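Local structure of calcium homeostasis modulator protein 5 (Homo sapiens, 7D60) at residues C41-E46 with L153-C158. The protein oligomerises into undecameric cone-shaped assemblies that may act as large-pore channels, with gating and ion conductance probably regulated by membrane lipids. Residues are numbered along the deposited sequence; the frame is centred on the assembly and turned at random.
Sequences CPCSTE and LHKVSC
Cys43 and Cys158 are joined by a disulfide, SG to SG 2.0 Å, with a C-S-S-C torsion of 112°. In Cys43, SG stands anti to the carbonyl carbon (chi1 -86°), which brings the sulfur within 3.6 Å of Lys155 CA and 3.5 Å of His154 O. The same carbonyl oxygen accepts a CA-H...O contact from Cys43, CA to O 3.6 Å. Beside the bridge, Lys155 CG rests 3.9 Å from Cys43 CB. The His154 imidazole presents its CD2 edge to Cys43 O at 3.5 Å, the oxygen lying near the ring plane, while Ser44 O approaches the ring obliquely. An alanine at His154 would probably leave the carbonyl of Cys43 without this edge contact and open a gap beside Ser44. Further out, Cys41 SG packs 4.3 Å from Ser157 CB and is itself bonded to Cys127, and Ser157 OG is hydrogen-bonded to Glu126. Pro42 and His154 lean on Asn47 of helix 47-68, and Pro42 also packs on Leu173 of a neighbouring subunit. Two disulfides thus tie the S1-S2 loop covalently to the end of S3 and to the S3-S4 loop; between these two segments the link is one covalent bond, with van der Waals packing and a CA-H...O contact around it.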
loop_
_atom_site.group_PDB
_atom_site.type_symbol
_atom_site.label_atom_id
_atom_site.label_comp_id
_atom_site.label_asym_id
_atom_site.label_seq_id
_atom_site.Cartn_x
_atom_site.Cartn_y
_atom_site.Cartn_z
ATOM N N CYS A 41 -14.907 32.690 -32.473
ATOM C CA CYS A 41 -14.975 33.823 -33.378
ATOM C C CYS A 41 -16.347 33.889 -34.040
ATOM O O CYS A 41 -16.852 32.874 -34.521
ATOM C CB CYS A 41 -13.876 33.701 -34.440
ATOM S SG CYS A 41 -13.646 35.068 -35.610
ATOM N N PRO A 42 -16.978 35.053 -34.071
ATOM C CA PRO A 42 -18.186 35.228 -34.871
ATOM C C PRO A 42 -17.792 35.381 -36.336
ATOM O O PRO A 42 -16.626 35.332 -36.709
ATOM C CB PRO A 42 -18.792 36.509 -34.307
ATOM C CG PRO A 42 -17.629 37.292 -33.885
ATOM C CD PRO A 42 -16.573 36.317 -33.439
ATOM N N CYS A 43 -18.783 35.576 -37.182
ATOM C CA CYS A 43 -18.495 35.727 -38.595
ATOM C C CYS A 43 -19.253 36.917 -39.139
ATOM O O CYS A 43 -19.920 36.865 -40.171
ATOM C CB CYS A 43 -18.780 34.413 -39.304
ATOM S SG CYS A 43 -17.341 33.310 -39.233
ATOM N N SER A 44 -19.137 38.018 -38.417
ATOM C CA SER A 44 -19.912 39.229 -38.597
ATOM C C SER A 44 -18.976 40.375 -38.951
ATOM O O SER A 44 -17.794 40.177 -39.227
ATOM C CB SER A 44 -20.702 39.536 -37.327
ATOM O OG SER A 44 -21.489 38.427 -36.934
ATOM N N THR A 45 -19.517 41.589 -38.937
ATOM C CA THR A 45 -18.703 42.784 -39.095
ATOM C C THR A 45 -17.969 43.173 -37.821
ATOM O O THR A 45 -17.177 44.119 -37.849
ATOM C CB THR A 45 -19.566 43.958 -39.553
ATOM O OG1 THR A 45 -20.702 44.078 -38.690
ATOM C CG2 THR A 45 -20.041 43.742 -40.976
ATOM N N GLU A 46 -18.214 42.480 -36.709
ATOM C CA GLU A 46 -17.513 42.715 -35.455
ATOM C C GLU A 46 -16.359 41.743 -35.251
ATOM O O GLU A 46 -16.059 41.371 -34.117
ATOM C CB GLU A 46 -18.485 42.629 -34.281
ATOM C CG GLU A 46 -19.383 41.401 -34.313
ATOM C CD GLU A 46 -20.319 41.318 -33.117
ATOM O OE1 GLU A 46 -21.485 41.751 -33.234
ATOM O OE2 GLU A 46 -19.888 40.811 -32.059
ATOM N N LEU A 153 -14.491 37.004 -46.843
ATOM C CA LEU A 153 -13.305 36.566 -46.117
ATOM C C LEU A 153 -13.589 36.408 -44.631
ATOM O O LEU A 153 -13.051 35.496 -43.994
ATOM C CB LEU A 153 -12.151 37.545 -46.339
ATOM C CG LEU A 153 -10.826 37.233 -45.631
ATOM C CD1 LEU A 153 -10.332 35.842 -45.969
ATOM C CD2 LEU A 153 -9.773 38.258 -45.958
ATOM N N HIS A 154 -14.478 37.234 -44.073
ATOM C CA HIS A 154 -14.750 37.199 -42.642
ATOM C C HIS A 154 -15.556 35.987 -42.201
ATOM O O HIS A 154 -15.835 35.869 -41.008
ATOM C CB HIS A 154 -15.467 38.476 -42.209
ATOM C CG HIS A 154 -16.758 38.723 -42.923
ATOM N ND1 HIS A 154 -16.868 39.613 -43.968
ATOM C CD2 HIS A 154 -17.997 38.215 -42.729
ATOM C CE1 HIS A 154 -18.116 39.634 -44.395
ATOM N NE2 HIS A 154 -18.821 38.795 -43.660
ATOM N N LYS A 155 -15.928 35.090 -43.110
ATOM C CA LYS A 155 -16.611 33.860 -42.758
ATOM C C LYS A 155 -15.705 32.643 -42.813
ATOM O O LYS A 155 -16.184 31.529 -42.611
ATOM C CB LYS A 155 -17.814 33.644 -43.677
ATOM C CG LYS A 155 -19.060 34.371 -43.234
ATOM C CD LYS A 155 -20.240 34.007 -44.099
ATOM C CE LYS A 155 -20.368 34.964 -45.261
ATOM N NZ LYS A 155 -20.377 36.373 -44.798
ATOM N N VAL A 156 -14.406 32.827 -43.057
ATOM C CA VAL A 156 -13.514 31.696 -43.280
ATOM C C VAL A 156 -13.209 30.937 -41.991
ATOM O O VAL A 156 -12.805 29.771 -42.044
ATOM C CB VAL A 156 -12.231 32.192 -43.981
ATOM C CG1 VAL A 156 -11.277 32.857 -43.003
ATOM C CG2 VAL A 156 -11.545 31.073 -44.743
ATOM N N SER A 157 -13.429 31.547 -40.825
ATOM C CA SER A 157 -13.144 30.864 -39.569
ATOM C C SER A 157 -14.250 29.886 -39.203
ATOM O O SER A 157 -13.980 28.735 -38.845
ATOM C CB SER A 157 -12.946 31.886 -38.450
ATOM O OG SER A 157 -11.727 32.586 -38.607
ATOM N N CYS A 158 -15.507 30.322 -39.301
ATOM C CA CYS A 158 -16.657 29.508 -38.924
ATOM C C CYS A 158 -16.969 28.404 -39.925
ATOM O O CYS A 158 -17.847 27.580 -39.650
ATOM C CB CYS A 158 -17.909 30.383 -38.770
ATOM S SG CYS A 158 -17.734 31.914 -37.817
#